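Local coordinates for protein aminotransferase (Bacillus subtilis, PDB 6L1O) that transfers amino groups with the help of pyridoxal phosphate, as a member of the bacilysin biosynthesis pathway, at residues P129-G134 with F172-N177; I201-D206 with A219-A224; M145-Y148 with L154-F157; K191-A196 with K228-E233; E141-P146 with E158-A163. One frame throughout, in Å; residues are numbered along the deposited sequence.

Contact 1: residues P129-G134 with F172-N177. With PLP (pyridoxal-5'-phosphate), chain E.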
# COMPACT_ATOMS: atom_id res chain seq x y z
N PRO B 129 9.62 -8.44 -14.64
CA PRO B 129 10.39 -8.99 -13.51
C PRO B 129 9.68 -8.85 -12.14
O PRO B 129 9.98 -9.58 -11.21
CB PRO B 129 11.70 -8.18 -13.52
CG PRO B 129 11.48 -7.06 -14.43
CD PRO B 129 10.38 -7.43 -15.38
N GLU B 130 8.74 -7.94 -12.02
CA GLU B 130 8.10 -7.76 -10.72
C GLU B 130 7.21 -8.92 -10.35
O GLU B 130 6.95 -9.11 -9.16
CB GLU B 130 7.33 -6.41 -10.63
CG GLU B 130 8.24 -5.20 -10.39
CD GLU B 130 9.09 -5.28 -9.09
OE1 GLU B 130 8.58 -5.79 -8.01
OE2 GLU B 130 10.27 -4.81 -9.13
N TYR B 131 6.82 -9.76 -11.32
CA TYR B 131 6.08 -10.98 -11.01
C TYR B 131 6.85 -11.85 -10.03
O TYR B 131 6.27 -12.57 -9.23
CB TYR B 131 5.76 -11.83 -12.27
CG TYR B 131 4.91 -11.15 -13.30
CD1 TYR B 131 3.95 -10.20 -12.92
CD2 TYR B 131 5.06 -11.42 -14.67
CE1 TYR B 131 3.17 -9.56 -13.84
CE2 TYR B 131 4.25 -10.77 -15.63
CZ TYR B 131 3.33 -9.83 -15.20
OH TYR B 131 2.58 -9.12 -16.09
N LEU B 132 8.18 -11.79 -10.11
CA LEU B 132 9.06 -12.59 -9.27
C LEU B 132 9.01 -12.26 -7.79
O LEU B 132 9.08 -13.14 -6.95
CB LEU B 132 10.48 -12.51 -9.76
CG LEU B 132 10.94 -13.77 -10.48
CD1 LEU B 132 12.38 -13.67 -10.99
CD2 LEU B 132 10.86 -14.96 -9.49
N SER B 133 8.86 -10.97 -7.49
CA SER B 133 8.72 -10.45 -6.14
C SER B 133 7.62 -11.11 -5.32
O SER B 133 7.90 -11.74 -4.32
CB SER B 133 8.47 -8.93 -6.18
OG SER B 133 9.64 -8.29 -6.60
N GLY B 134 6.38 -10.96 -5.75
CA GLY B 134 5.24 -11.53 -5.09
C GLY B 134 5.40 -13.05 -4.88
O GLY B 134 5.09 -13.58 -3.85
N PHE B 172 0.50 -16.12 -14.45
CA PHE B 172 0.48 -14.74 -15.01
C PHE B 172 0.48 -14.71 -16.51
O PHE B 172 1.27 -15.41 -17.17
CB PHE B 172 1.71 -13.96 -14.51
CG PHE B 172 1.64 -13.58 -13.06
CD1 PHE B 172 0.64 -12.74 -12.60
CD2 PHE B 172 2.60 -14.02 -12.18
CE1 PHE B 172 0.56 -12.39 -11.24
CE2 PHE B 172 2.57 -13.64 -10.84
CZ PHE B 172 1.56 -12.82 -10.38
N LEU B 173 -0.35 -13.85 -17.09
CA LEU B 173 -0.26 -13.52 -18.47
C LEU B 173 -0.33 -11.97 -18.60
O LEU B 173 -0.94 -11.32 -17.79
CB LEU B 173 -1.41 -14.18 -19.24
CG LEU B 173 -1.49 -15.71 -19.20
CD1 LEU B 173 -2.85 -16.15 -19.76
CD2 LEU B 173 -0.35 -16.30 -19.96
N ASN B 174 0.25 -11.42 -19.65
CA ASN B 174 0.34 -10.00 -19.85
C ASN B 174 0.24 -9.61 -21.32
O ASN B 174 1.23 -9.67 -22.03
CB ASN B 174 1.66 -9.53 -19.24
CG ASN B 174 1.97 -8.09 -19.50
OD1 ASN B 174 3.09 -7.75 -19.82
ND2 ASN B 174 0.98 -7.22 -19.38
N TYR B 175 -0.93 -9.20 -21.77
CA TYR B 175 -1.15 -8.73 -23.16
C TYR B 175 -2.06 -7.51 -23.21
O TYR B 175 -3.10 -7.50 -22.57
CB TYR B 175 -1.64 -9.85 -24.11
CG TYR B 175 -0.67 -11.04 -24.11
CD1 TYR B 175 0.44 -11.05 -24.94
CD2 TYR B 175 -0.81 -12.08 -23.22
CE1 TYR B 175 1.32 -12.07 -24.90
CE2 TYR B 175 0.11 -13.10 -23.17
CZ TYR B 175 1.17 -13.09 -24.00
OH TYR B 175 2.11 -14.11 -23.93
N PRO B 176 -1.68 -6.47 -23.96
CA PRO B 176 -0.44 -6.25 -24.74
C PRO B 176 0.76 -6.37 -23.90
O PRO B 176 0.73 -5.95 -22.75
CB PRO B 176 -0.63 -4.82 -25.31
CG PRO B 176 -2.08 -4.63 -25.30
CD PRO B 176 -2.53 -5.28 -24.01
N ASN B 177 1.83 -6.98 -24.43
CA ASN B 177 2.94 -7.53 -23.61
C ASN B 177 4.16 -6.63 -23.40
O ASN B 177 4.66 -6.00 -24.31
CB ASN B 177 3.39 -8.83 -24.25
CG ASN B 177 4.49 -9.53 -23.50
OD1 ASN B 177 5.65 -9.41 -23.84
ND2 ASN B 177 4.13 -10.20 -22.46
N1 PLP E . 2.32 -4.57 -15.36
C2 PLP E . 3.24 -4.32 -16.30
C2A PLP E . 3.76 -5.40 -17.20
C3 PLP E . 3.84 -3.00 -16.41
O3 PLP E . 4.79 -2.69 -17.29
C4 PLP E . 3.30 -2.01 -15.55
C4A PLP E . 4.18 -0.79 -15.44
C5 PLP E . 2.29 -2.35 -14.56
C6 PLP E . 1.81 -3.66 -14.54
C5A PLP E . 1.64 -1.33 -13.68
O4P PLP E . 2.44 -0.71 -12.77
P PLP E . 1.77 0.23 -11.61
O1P PLP E . 2.31 -0.32 -10.34
O2P PLP E . 0.26 0.25 -11.72
O3P PLP E . 2.30 1.60 -11.92
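Y131 and F172 lie almost flat on one another, an offset stack with planes only 12° apart and centroids separated by 4.5 Å, at the cofactor end of strand 168-174, in the large sheet of a class I aminotransferase. Helix segment 130-134 runs roughly antiparallel to strand segment 172-174, and the two rings meet between them. Both CG atoms sit beside their own backbone N (chi1 -61° for Y131, -72° for F172), so each ring projects from its backbone into the gap between helix and strand. The F172 CB also stands over the Y131 face, 4.2 Å from the ring centroid, as a CH-pi contact. L107 of helix 103-114 packs against both residues. At the far end the phenol hydroxyl is hydrogen-bonded to D206, while N174 spends its amide nitrogen on the D206 carbonyl and its OD1 on N178 N. N174 also lines the PLP pocket: its OD1 lies 3.6 Å from PLP C2A, and the Y131 OH comes within 3.3 Å of N174 CB.

Contact 2: residues I201-D206 with A219-A224. With PLP (pyridoxal-5'-phosphate), chain E.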
# COMPACT_ATOMS: atom_id res chain seq x y z
N ILE B 201 -5.89 -23.84 -11.87
CA ILE B 201 -4.87 -22.79 -11.77
C ILE B 201 -5.61 -21.44 -11.75
O ILE B 201 -6.48 -21.20 -12.56
CB ILE B 201 -3.91 -22.85 -12.97
CG1 ILE B 201 -3.37 -24.28 -13.11
CG2 ILE B 201 -2.74 -21.85 -12.78
CD1 ILE B 201 -2.46 -24.53 -14.29
N HIS B 202 -5.28 -20.59 -10.78
CA HIS B 202 -5.79 -19.24 -10.75
C HIS B 202 -5.04 -18.38 -11.78
O HIS B 202 -3.80 -18.32 -11.78
CB HIS B 202 -5.62 -18.63 -9.37
CG HIS B 202 -6.34 -19.37 -8.28
ND1 HIS B 202 -5.68 -20.10 -7.32
CD2 HIS B 202 -7.65 -19.46 -8.00
CE1 HIS B 202 -6.56 -20.64 -6.50
NE2 HIS B 202 -7.76 -20.22 -6.87
N LEU B 203 -5.79 -17.69 -12.60
CA LEU B 203 -5.23 -16.93 -13.73
C LEU B 203 -5.32 -15.41 -13.49
O LEU B 203 -6.39 -14.90 -13.34
CB LEU B 203 -5.99 -17.30 -14.99
CG LEU B 203 -5.30 -17.12 -16.34
CD1 LEU B 203 -6.15 -17.71 -17.46
CD2 LEU B 203 -4.99 -15.64 -16.63
N ILE B 204 -4.18 -14.72 -13.45
CA ILE B 204 -4.16 -13.29 -13.30
C ILE B 204 -3.70 -12.69 -14.61
O ILE B 204 -2.55 -12.93 -15.03
CB ILE B 204 -3.26 -12.79 -12.13
CG1 ILE B 204 -3.77 -13.32 -10.75
CG2 ILE B 204 -3.15 -11.26 -12.08
CD1 ILE B 204 -5.25 -13.08 -10.48
N HIS B 205 -4.56 -11.90 -15.24
CA HIS B 205 -4.12 -11.24 -16.46
C HIS B 205 -3.74 -9.80 -16.17
O HIS B 205 -4.55 -9.06 -15.59
CB HIS B 205 -5.20 -11.28 -17.52
CG HIS B 205 -4.79 -10.62 -18.79
ND1 HIS B 205 -5.45 -9.53 -19.30
CD2 HIS B 205 -3.74 -10.83 -19.60
CE1 HIS B 205 -4.85 -9.12 -20.38
NE2 HIS B 205 -3.80 -9.89 -20.59
N ASP B 206 -2.54 -9.42 -16.57
CA ASP B 206 -2.01 -8.10 -16.31
C ASP B 206 -2.38 -7.24 -17.55
O ASP B 206 -1.79 -7.41 -18.63
CB ASP B 206 -0.49 -8.19 -16.07
CG ASP B 206 0.15 -6.87 -15.67
OD1 ASP B 206 -0.52 -5.81 -15.73
OD2 ASP B 206 1.35 -6.88 -15.30
N ALA B 219 -8.77 -6.77 -26.61
CA ALA B 219 -9.70 -7.61 -25.87
C ALA B 219 -9.25 -7.75 -24.41
O ALA B 219 -8.06 -7.95 -24.13
CB ALA B 219 -9.83 -8.97 -26.53
N SER B 220 -10.20 -7.62 -23.48
CA SER B 220 -9.99 -7.99 -22.09
C SER B 220 -10.03 -9.53 -21.95
O SER B 220 -10.84 -10.22 -22.60
CB SER B 220 -11.05 -7.35 -21.20
OG SER B 220 -11.22 -8.09 -19.95
N PHE B 221 -9.19 -10.08 -21.09
CA PHE B 221 -9.28 -11.48 -20.69
C PHE B 221 -10.73 -11.86 -20.30
O PHE B 221 -11.22 -12.97 -20.60
CB PHE B 221 -8.30 -11.73 -19.52
CG PHE B 221 -8.47 -13.04 -18.79
CD1 PHE B 221 -8.34 -14.25 -19.45
CD2 PHE B 221 -8.76 -13.05 -17.42
CE1 PHE B 221 -8.51 -15.46 -18.77
CE2 PHE B 221 -8.91 -14.24 -16.74
CZ PHE B 221 -8.81 -15.45 -17.43
N LEU B 222 -11.42 -10.93 -19.66
CA LEU B 222 -12.76 -11.19 -19.16
C LEU B 222 -13.83 -11.31 -20.25
O LEU B 222 -14.96 -11.57 -19.95
CB LEU B 222 -13.17 -10.14 -18.13
CG LEU B 222 -12.28 -10.08 -16.87
CD1 LEU B 222 -12.85 -9.01 -15.98
CD2 LEU B 222 -12.24 -11.41 -16.13
N GLU B 223 -13.46 -11.06 -21.51
CA GLU B 223 -14.30 -11.40 -22.64
C GLU B 223 -14.40 -12.91 -22.91
O GLU B 223 -15.38 -13.37 -23.43
CB GLU B 223 -13.83 -10.66 -23.89
CG GLU B 223 -14.23 -9.18 -23.85
CD GLU B 223 -13.70 -8.39 -25.02
OE1 GLU B 223 -13.94 -8.83 -26.17
OE2 GLU B 223 -13.05 -7.31 -24.81
N ALA B 224 -13.39 -13.67 -22.51
CA ALA B 224 -13.40 -15.11 -22.71
C ALA B 224 -14.40 -15.82 -21.82
O ALA B 224 -14.58 -15.45 -20.67
CB ALA B 224 -12.02 -15.66 -22.45
N1 PLP E . 2.32 -4.57 -15.36
C2 PLP E . 3.24 -4.32 -16.30
C2A PLP E . 3.76 -5.40 -17.20
C3 PLP E . 3.84 -3.00 -16.41
O3 PLP E . 4.79 -2.69 -17.29
C4 PLP E . 3.30 -2.01 -15.55
C4A PLP E . 4.18 -0.79 -15.44
C5 PLP E . 2.29 -2.35 -14.56
C6 PLP E . 1.81 -3.66 -14.54
C5A PLP E . 1.64 -1.33 -13.68
O4P PLP E . 2.44 -0.71 -12.77
P PLP E . 1.77 0.23 -11.61
O1P PLP E . 2.31 -0.32 -10.34
O2P PLP E . 0.26 0.25 -11.72
O3P PLP E . 2.30 1.60 -11.92
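F221 packs against L203 and H205, two residues that point to the same side of strand 202-206 in the central sheet of this PLP-dependent aminotransferase fold. L203 meets the outer end of the phenyl ring, with CD1 3.5 Å from F221 CZ. Its other branch, CD2, stands over the ring face 4.2 Å from the centroid, 21° off the normal, a CH-pi contact. H205 works at the root of the same side chain, its ND1 3.6 Å from F221 CB, and the histidine and phenylalanine side chains run antiparallel alongside one another. With CG of F221 anti to the backbone N (chi1 168°), the ring extends from the 3-10 turn along that side of the strand to L203.

In the second shell, E233 binds H205 ND1 and F221 N through one carboxylate oxygen and S220 OG through the other, while H205 NE2 takes the amide of Y175; the buried imidazole is thus held at both nitrogens. S220 OG in turn accepts from L222 N at 2.9 Å, an ST turn that shapes the loop carrying F221.

One residue beyond H205, the strand delivers D206 to the cofactor. Its carboxylate, which is also hydrogen-bonded to the Y131 hydroxyl, would be expected to stabilise a protonated pyridine nitrogen, and D206 OD2 lies 2.5 Å from PLP N1.

Contact 3: residues M145-Y148 with L154-F157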
# COMPACT_ATOMS: atom_id res chain seq x y z
N MET B 145 7.04 -20.28 -18.58
CA MET B 145 6.36 -20.51 -19.84
C MET B 145 7.07 -19.69 -20.90
O MET B 145 6.97 -18.48 -20.90
CB MET B 145 4.89 -20.15 -19.78
CG MET B 145 4.09 -20.75 -18.63
SD MET B 145 2.35 -20.24 -18.78
CE MET B 145 2.52 -18.52 -18.31
N PRO B 146 7.81 -20.35 -21.82
CA PRO B 146 8.60 -19.58 -22.77
C PRO B 146 7.73 -18.92 -23.86
O PRO B 146 6.78 -19.52 -24.39
CB PRO B 146 9.56 -20.61 -23.35
CG PRO B 146 8.89 -21.89 -23.17
CD PRO B 146 8.14 -21.80 -21.88
N LEU B 147 8.01 -17.67 -24.14
CA LEU B 147 7.30 -16.95 -25.22
C LEU B 147 8.27 -16.82 -26.38
O LEU B 147 9.30 -16.12 -26.29
CB LEU B 147 6.80 -15.58 -24.74
CG LEU B 147 6.07 -15.47 -23.41
CD1 LEU B 147 5.60 -14.04 -23.15
CD2 LEU B 147 4.93 -16.46 -23.32
N TYR B 148 7.98 -17.52 -27.48
CA TYR B 148 8.83 -17.45 -28.64
C TYR B 148 8.17 -16.61 -29.74
O TYR B 148 6.93 -16.68 -29.93
CB TYR B 148 9.12 -18.87 -29.16
CG TYR B 148 9.84 -19.73 -28.17
CD1 TYR B 148 11.13 -19.40 -27.76
CD2 TYR B 148 9.28 -20.88 -27.69
CE1 TYR B 148 11.82 -20.19 -26.84
CE2 TYR B 148 9.96 -21.70 -26.79
CZ TYR B 148 11.23 -21.35 -26.38
OH TYR B 148 11.88 -22.12 -25.46
N LEU B 154 3.01 -15.89 -27.56
CA LEU B 154 1.99 -16.49 -26.73
C LEU B 154 2.49 -17.87 -26.20
O LEU B 154 3.15 -18.61 -26.93
CB LEU B 154 0.75 -16.68 -27.55
CG LEU B 154 0.08 -15.43 -28.16
CD1 LEU B 154 -1.10 -15.87 -29.04
CD2 LEU B 154 -0.37 -14.50 -27.05
N PRO B 155 2.19 -18.22 -24.94
CA PRO B 155 2.72 -19.46 -24.39
C PRO B 155 1.97 -20.66 -25.04
O PRO B 155 0.82 -20.52 -25.44
CB PRO B 155 2.35 -19.36 -22.91
CG PRO B 155 1.08 -18.58 -22.91
CD PRO B 155 1.29 -17.55 -23.99
N ASP B 156 2.68 -21.78 -25.18
CA ASP B 156 2.07 -23.05 -25.57
C ASP B 156 1.82 -23.86 -24.29
O ASP B 156 2.75 -24.41 -23.69
CB ASP B 156 3.01 -23.81 -26.52
CG ASP B 156 2.37 -25.08 -27.09
OD1 ASP B 156 1.34 -25.57 -26.54
OD2 ASP B 156 2.95 -25.59 -28.08
N PHE B 157 0.57 -23.95 -23.90
CA PHE B 157 0.19 -24.53 -22.59
C PHE B 157 0.40 -26.05 -22.54
O PHE B 157 0.60 -26.63 -21.46
CB PHE B 157 -1.25 -24.21 -22.25
CG PHE B 157 -1.52 -22.73 -22.09
CD1 PHE B 157 -0.86 -21.99 -21.11
CD2 PHE B 157 -2.42 -22.09 -22.90
CE1 PHE B 157 -1.09 -20.63 -20.95
CE2 PHE B 157 -2.67 -20.72 -22.77
CZ PHE B 157 -2.02 -20.00 -21.77
O HOH W 1 5.85 -19.50 -27.04
O HOH W 2 5.40 -21.81 -24.10
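L147 and P155 bring the two segments closest, their CA atoms 5.3 Å apart, where the chain leaves edge strand 141-146 of the central sheet of the aminotransferase fold and doubles back as a loop. No direct hydrogen bond joins the backbones; two waters do so instead. The first donates to P146 O and to L154 O and accepts from Y148 N, while the second donates to the same P146 O, at 2.7 Å, and accepts from D156 N. The proline carbonyl thus receives two water protons, and these four backbone groups are linked through water, without a regular beta ladder.

Apolar side chains pack alongside the waters. L147 runs beside P155 with its branch in step with the ring, its CD2 touching the pyrrolidine ring at P155 N (3.6 Å) and at CD. M145 CB covers P155 from the strand side, 4.1 Å from P155 CB. Y175 packs on both L147 and P155, and F188 of helix 186-199 touches L154 and P155.

The extended chi2 of M145 (-178°) carries its sulfur out to F157, and chi3 (-72°) only turns CE aside. The sulfur makes a Met-aromatic contact at the ring edge, 77° off the ring normal, with M145 SD 4.1 Å from F157 CE1.

Contact 4: residues K191-A196 with K228-E233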
# COMPACT_ATOMS: atom_id res chain seq x y z
N LYS B 191 -8.78 -20.19 -24.52
CA LYS B 191 -7.90 -21.32 -24.41
C LYS B 191 -7.19 -21.36 -23.06
O LYS B 191 -7.18 -22.36 -22.37
CB LYS B 191 -6.88 -21.22 -25.54
CG LYS B 191 -6.22 -22.47 -25.99
CD LYS B 191 -5.63 -22.26 -27.37
CE LYS B 191 -4.68 -23.36 -27.81
NZ LYS B 191 -4.29 -23.11 -29.24
N ALA B 192 -6.60 -20.22 -22.70
CA ALA B 192 -5.99 -20.02 -21.39
C ALA B 192 -6.96 -20.36 -20.25
O ALA B 192 -6.57 -21.00 -19.31
CB ALA B 192 -5.48 -18.58 -21.27
N ALA B 193 -8.20 -19.88 -20.35
CA ALA B 193 -9.16 -20.07 -19.31
C ALA B 193 -9.60 -21.54 -19.22
O ALA B 193 -9.81 -22.08 -18.12
CB ALA B 193 -10.36 -19.17 -19.50
N ALA B 194 -9.73 -22.17 -20.38
CA ALA B 194 -10.01 -23.60 -20.46
C ALA B 194 -8.91 -24.44 -19.81
O ALA B 194 -9.19 -25.33 -19.01
CB ALA B 194 -10.20 -24.02 -21.92
N PHE B 195 -7.66 -24.10 -20.12
CA PHE B 195 -6.52 -24.76 -19.52
C PHE B 195 -6.45 -24.62 -17.97
O PHE B 195 -6.16 -25.56 -17.25
CB PHE B 195 -5.24 -24.24 -20.17
CG PHE B 195 -4.01 -24.99 -19.78
CD1 PHE B 195 -3.69 -26.20 -20.44
CD2 PHE B 195 -3.17 -24.53 -18.75
CE1 PHE B 195 -2.53 -26.88 -20.10
CE2 PHE B 195 -2.03 -25.23 -18.39
CZ PHE B 195 -1.72 -26.42 -19.07
N ALA B 196 -6.72 -23.41 -17.48
CA ALA B 196 -6.64 -23.14 -16.05
C ALA B 196 -7.77 -23.83 -15.30
O ALA B 196 -7.58 -24.36 -14.22
CB ALA B 196 -6.68 -21.63 -15.83
N LYS B 228 -14.02 -15.50 -15.79
CA LYS B 228 -14.46 -15.11 -14.46
C LYS B 228 -14.49 -16.28 -13.50
O LYS B 228 -14.49 -16.08 -12.29
CB LYS B 228 -15.87 -14.47 -14.49
CG LYS B 228 -15.93 -13.01 -14.07
CD LYS B 228 -17.36 -12.50 -14.29
CE LYS B 228 -17.40 -11.00 -14.40
NZ LYS B 228 -18.82 -10.56 -14.50
N THR B 229 -14.58 -17.49 -14.04
CA THR B 229 -14.56 -18.70 -13.27
C THR B 229 -13.18 -19.03 -12.73
O THR B 229 -13.09 -19.61 -11.67
CB THR B 229 -15.02 -19.91 -14.15
OG1 THR B 229 -16.30 -19.62 -14.73
CG2 THR B 229 -15.09 -21.21 -13.31
N VAL B 230 -12.12 -18.66 -13.48
CA VAL B 230 -10.77 -19.07 -13.15
C VAL B 230 -9.85 -17.92 -12.68
O VAL B 230 -8.80 -18.16 -12.06
CB VAL B 230 -10.08 -19.80 -14.31
CG1 VAL B 230 -10.95 -20.99 -14.79
CG2 VAL B 230 -9.79 -18.83 -15.46
N GLY B 231 -10.24 -16.67 -12.92
CA GLY B 231 -9.25 -15.62 -12.70
C GLY B 231 -9.76 -14.21 -12.54
O GLY B 231 -10.88 -13.97 -12.21
N ALA B 232 -8.84 -13.29 -12.73
CA ALA B 232 -9.12 -11.87 -12.53
C ALA B 232 -8.17 -11.09 -13.42
O ALA B 232 -7.13 -11.64 -13.84
CB ALA B 232 -8.91 -11.48 -11.09
N GLU B 233 -8.52 -9.84 -13.68
CA GLU B 233 -7.70 -8.99 -14.53
C GLU B 233 -7.29 -7.77 -13.70
O GLU B 233 -8.10 -7.20 -13.00
CB GLU B 233 -8.48 -8.59 -15.76
CG GLU B 233 -7.77 -7.65 -16.71
CD GLU B 233 -8.43 -7.68 -18.09
OE1 GLU B 233 -7.93 -8.42 -18.99
OE2 GLU B 233 -9.45 -7.00 -18.21
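A193 and A196, one helical turn apart, both touch V230, and the side-chain contact is apolar and modest in size. Along helix 186-199, A193 comes first. Its CB lies 4.1 Å from V230 CG2, and its carbonyl oxygen also lies against the valine, 3.7 Å from V230 CG1. A196 follows, its CB pointing to V230 and meeting V230 CB at 4.1 Å. The valine therefore leans its two methyls on A193 and its branch point on A196. With CG1 beside the backbone N (chi1 -54°), V230 places CG2 between N and the carbonyl carbon, directed at the A193 methyl. Short side chains let the helix approach closely, A193 and V230 having CA atoms 6.4 Å apart.

V230 closes helix 227-230, and G231 is the first residue to leave helical geometry as the chain turns into strand 231-236. That strand lies parallel to strand 202-206, whose L203 touches both V230 and A192, so it bridges the two helices.

Contact 5: residues E141-P146 with E158-A163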
# COMPACT_ATOMS: atom_id res chain seq x y z
N GLU B 141 7.36 -21.41 -5.79
CA GLU B 141 8.32 -21.79 -6.83
C GLU B 141 7.87 -21.29 -8.20
O GLU B 141 6.71 -21.32 -8.52
CB GLU B 141 8.45 -23.31 -6.88
CG GLU B 141 9.43 -23.83 -7.94
CD GLU B 141 9.24 -25.32 -8.24
OE1 GLU B 141 8.53 -26.04 -7.47
OE2 GLU B 141 9.83 -25.77 -9.25
N LEU B 142 8.82 -20.85 -9.01
CA LEU B 142 8.52 -20.39 -10.35
C LEU B 142 8.74 -21.48 -11.40
O LEU B 142 9.76 -22.20 -11.36
CB LEU B 142 9.39 -19.17 -10.63
CG LEU B 142 9.43 -18.67 -12.06
CD1 LEU B 142 9.35 -17.15 -12.07
CD2 LEU B 142 10.70 -19.15 -12.75
N TYR B 143 7.79 -21.62 -12.32
CA TYR B 143 7.93 -22.47 -13.50
C TYR B 143 7.72 -21.61 -14.74
O TYR B 143 6.68 -20.99 -14.89
CB TYR B 143 6.95 -23.64 -13.44
CG TYR B 143 7.12 -24.64 -14.57
CD1 TYR B 143 7.93 -25.78 -14.43
CD2 TYR B 143 6.50 -24.43 -15.82
CE1 TYR B 143 8.10 -26.70 -15.48
CE2 TYR B 143 6.69 -25.34 -16.88
CZ TYR B 143 7.48 -26.46 -16.70
OH TYR B 143 7.63 -27.37 -17.74
N GLU B 144 8.71 -21.60 -15.64
CA GLU B 144 8.68 -20.73 -16.84
C GLU B 144 7.79 -21.21 -17.99
O GLU B 144 7.74 -22.40 -18.31
CB GLU B 144 10.09 -20.50 -17.33
CG GLU B 144 10.94 -19.74 -16.35
CD GLU B 144 12.38 -19.57 -16.78
OE1 GLU B 144 12.76 -20.06 -17.87
OE2 GLU B 144 13.16 -18.92 -16.04
N MET B 145 7.04 -20.28 -18.58
CA MET B 145 6.36 -20.51 -19.84
C MET B 145 7.07 -19.69 -20.90
O MET B 145 6.97 -18.48 -20.90
CB MET B 145 4.89 -20.15 -19.78
CG MET B 145 4.09 -20.75 -18.63
SD MET B 145 2.35 -20.24 -18.78
CE MET B 145 2.52 -18.52 -18.31
N PRO B 146 7.81 -20.35 -21.82
CA PRO B 146 8.60 -19.58 -22.77
C PRO B 146 7.73 -18.92 -23.86
O PRO B 146 6.78 -19.52 -24.39
CB PRO B 146 9.56 -20.61 -23.35
CG PRO B 146 8.89 -21.89 -23.17
CD PRO B 146 8.14 -21.80 -21.88
N GLU B 158 0.39 -26.69 -23.71
CA GLU B 158 0.65 -28.12 -23.83
C GLU B 158 2.14 -28.46 -23.73
O GLU B 158 2.48 -29.61 -23.52
CB GLU B 158 0.09 -28.63 -25.16
CG GLU B 158 -1.43 -28.57 -25.22
CD GLU B 158 -2.09 -29.52 -24.21
OE1 GLU B 158 -1.52 -30.61 -23.93
OE2 GLU B 158 -3.18 -29.20 -23.69
N LYS B 159 3.01 -27.45 -23.84
CA LYS B 159 4.43 -27.64 -23.62
C LYS B 159 4.78 -27.77 -22.14
O LYS B 159 5.85 -28.18 -21.82
CB LYS B 159 5.25 -26.53 -24.28
N ILE B 160 3.86 -27.41 -21.25
CA ILE B 160 4.12 -27.41 -19.82
C ILE B 160 4.09 -28.87 -19.34
O ILE B 160 3.16 -29.63 -19.67
CB ILE B 160 3.09 -26.61 -19.03
CG1 ILE B 160 3.09 -25.12 -19.47
CG2 ILE B 160 3.39 -26.69 -17.54
CD1 ILE B 160 1.83 -24.37 -19.01
N ASP B 161 5.11 -29.23 -18.60
CA ASP B 161 5.20 -30.57 -17.99
C ASP B 161 3.99 -30.82 -17.10
O ASP B 161 3.82 -30.12 -16.10
CB ASP B 161 6.47 -30.67 -17.16
CG ASP B 161 6.70 -32.06 -16.56
OD1 ASP B 161 5.82 -32.94 -16.66
OD2 ASP B 161 7.78 -32.26 -15.99
N PRO B 162 3.16 -31.84 -17.44
CA PRO B 162 1.95 -32.18 -16.65
C PRO B 162 2.24 -32.55 -15.19
O PRO B 162 1.33 -32.53 -14.38
CB PRO B 162 1.36 -33.38 -17.40
CG PRO B 162 1.93 -33.30 -18.78
CD PRO B 162 3.31 -32.75 -18.60
N ALA B 163 3.49 -32.89 -14.89
CA ALA B 163 3.95 -33.15 -13.54
C ALA B 163 3.82 -31.97 -12.60
O ALA B 163 3.68 -32.19 -11.40
CB ALA B 163 5.41 -33.57 -13.57
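Y143 reaches the loop because its CG stands anti to the backbone N (chi1 -175°), swinging the ring off edge strand 141-146 toward I160 and D161. I160 turns CG2 anti to its own N, with chi1 -61° for CG1, so that the CG2 methyl meets the tyrosine ring at CE2, 3.6 Å away, and CD1 is left to touch the sulfur of M145 at 4.2 Å.

Beyond the ring, the phenol oxygen accepts a hydrogen bond from D161 N, 3.2 Å from Y143 OH and nearly straight at 168°. D161 CB lies beside the same hydroxyl. The D161 carboxylate itself serves the loop: D161 OD1 accepts from A163 N at 2.9 Å, approached from above the carboxylate plane.

V164 also packs on Y143, and L165 on I160. The arrangement combines an Asx turn and a tyrosine-to-backbone hydrogen bond that join the loop before strand 168-174 to the outermost strand of the aminotransferase sheet.

In the fold
The five contacts follow one mixed sheet from the cofactor to its edge. Contacts 1 and 2 are buried and both touch PLP; they join directly through the hydroxyl of Y131 and the carboxylate of D206, and their strands 168-174 and 202-206 are neighbours. Contact 4 is equally buried but apolar and away from the annotated sites, coupled to contact 2 through E233. Contacts 3 and 5 start from the same strand, 141-146, and share M145; contact 3 is mostly buried and bridged by water, contact 5 only partly buried and closed by a direct hydrogen bond. Ring packing and the buried D206 mark the contacts nearest the cofactor, methyl packing the helix layer, and at the edge, water bridges and one tyrosine-to-backbone bond join apolar packing.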